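Local coordinates for YopX protein domain-containing protein (Enterococcus faecalis, PDB 2OX7), which is of unknown function but belongs to the YopX protein family, at the interface of chains A and B. Sequence-based numbering; all coordinates share one arbitrary frame. Chains: chain A/B, Hypothetical protein.

The interface of chains A and B. Residues chain A 32-33, 56, 58-59; chain B 40, 47-49.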
# COMPACT_ATOMS: atom_id res chain seq x y z
N ILE A 32 -25.11 -14.22 -13.78
CA ILE A 32 -26.12 -15.04 -14.44
C ILE A 32 -26.63 -14.41 -15.73
O ILE A 32 -27.29 -15.07 -16.54
CB ILE A 32 -27.27 -15.45 -13.47
CG1 ILE A 32 -28.00 -14.22 -12.92
CG2 ILE A 32 -26.72 -16.37 -12.36
CD1 ILE A 32 -29.34 -14.54 -12.19
N ALA A 33 -26.32 -13.13 -15.94
CA ALA A 33 -26.68 -12.44 -17.18
C ALA A 33 -25.70 -11.34 -17.51
O ALA A 33 -24.93 -10.89 -16.66
CB ALA A 33 -28.11 -11.87 -17.09
N THR A 56 -27.73 -14.79 -21.22
CA THR A 56 -27.96 -15.29 -19.85
C THR A 56 -27.36 -16.67 -19.66
O THR A 56 -26.98 -17.34 -20.63
CB THR A 56 -29.47 -15.27 -19.40
OG1 THR A 56 -30.08 -16.54 -19.65
CG2 THR A 56 -30.27 -14.15 -20.08
N PHE A 58 -28.74 -19.33 -18.68
CA PHE A 58 -29.70 -20.35 -19.10
C PHE A 58 -29.12 -21.13 -20.29
O PHE A 58 -29.12 -22.36 -20.29
CB PHE A 58 -31.02 -19.70 -19.52
CG PHE A 58 -32.26 -20.48 -19.12
CD1 PHE A 58 -33.08 -20.01 -18.09
CD2 PHE A 58 -32.60 -21.66 -19.77
CE1 PHE A 58 -34.22 -20.71 -17.71
CE2 PHE A 58 -33.73 -22.38 -19.39
CZ PHE A 58 -34.55 -21.90 -18.36
N ASN A 59 -28.58 -20.39 -21.26
CA ASN A 59 -28.13 -20.93 -22.54
C ASN A 59 -26.79 -21.66 -22.48
O ASN A 59 -26.26 -22.07 -23.52
CB ASN A 59 -28.03 -19.81 -23.58
CG ASN A 59 -29.19 -18.84 -23.51
OD1 ASN A 59 -30.29 -19.13 -23.99
ND2 ASN A 59 -28.95 -17.68 -22.92
N ILE B 40 -34.09 -14.56 -14.44
CA ILE B 40 -33.81 -15.16 -15.74
C ILE B 40 -34.87 -16.23 -15.99
O ILE B 40 -34.92 -17.26 -15.32
CB ILE B 40 -32.36 -15.73 -15.81
CG1 ILE B 40 -31.35 -14.64 -16.23
CG2 ILE B 40 -32.24 -16.82 -16.85
CD1 ILE B 40 -31.29 -13.44 -15.33
N SER B 47 -33.50 -17.72 -23.69
CA SER B 47 -33.71 -17.11 -22.38
C SER B 47 -33.95 -15.61 -22.46
O SER B 47 -33.68 -14.98 -23.49
CB SER B 47 -32.53 -17.41 -21.46
OG SER B 47 -31.31 -17.27 -22.16
N GLU B 48 -34.45 -15.06 -21.36
CA GLU B 48 -34.80 -13.65 -21.28
C GLU B 48 -34.44 -13.12 -19.89
O GLU B 48 -34.39 -13.88 -18.92
CB GLU B 48 -36.31 -13.50 -21.56
CG GLU B 48 -36.84 -12.07 -21.55
CD GLU B 48 -38.34 -12.00 -21.83
OE1 GLU B 48 -38.72 -12.01 -23.03
OE2 GLU B 48 -39.14 -11.94 -20.86
N ILE B 49 -34.14 -11.82 -19.80
CA ILE B 49 -33.97 -11.16 -18.51
C ILE B 49 -35.28 -10.49 -18.18
O ILE B 49 -35.67 -9.53 -18.85
CB ILE B 49 -32.84 -10.07 -18.51
CG1 ILE B 49 -31.49 -10.66 -18.93
CG2 ILE B 49 -32.73 -9.40 -17.14
CD1 ILE B 49 -30.47 -9.60 -19.30
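B:Ile40 lays its side chain against A:Thr56, A:Phe58 and A:Ile32, and shows how one branched residue can serve several neighbours across the boundary between the two chains. From CB, its CG1 branch lies anti to the backbone carbonyl carbon (chi1 -86°) and passes A:Thr56, with CG1 3.7 Å from A:Thr56 CB. The branch ends at CD1, which meets A:Ile32 CD1 methyl to methyl at 3.9 Å and also touches the A:Ala33 methyl. The other branch turns to the aromatic side, where B:Ile40 CG2 comes in the ring plane to the edge of A:Phe58, 3.5 Å from A:Phe58 CD1. B:Ile49 widens the apolar patch, its CG1 lying 3.9 Å from A:Thr56 CG2 as the two side chains run past each other in opposite directions.

Next to this apolar strip sits a cluster of polar groups. B:Ser47 OG, set between the backbone N and the carbonyl carbon (chi1 42°), points between the A:Thr56 hydroxyl and the A:Asn59 side-chain amide. It shares a 2.9 Å hydrogen bond with A:Thr56 OG1, in which either hydroxyl may be the donor. B:Ser47 OG also sits beside the amide, donating to A:Asn59 OD1 at 2.8 Å, far from straight (85° at the C=O), and accepting from A:Asn59 ND2 at an unusually short 2.5 Å. A:Phe58 N donates to A:Thr56 OG1, which may help to orient the hydroxyl. The two-fold repeats this patch with the chains exchanged, although the coordinates alone do not prove a biological dimer. A:Asn59 ND2 donates to A:Thr56 O at 3.0 Å, from above the carbonyl plane.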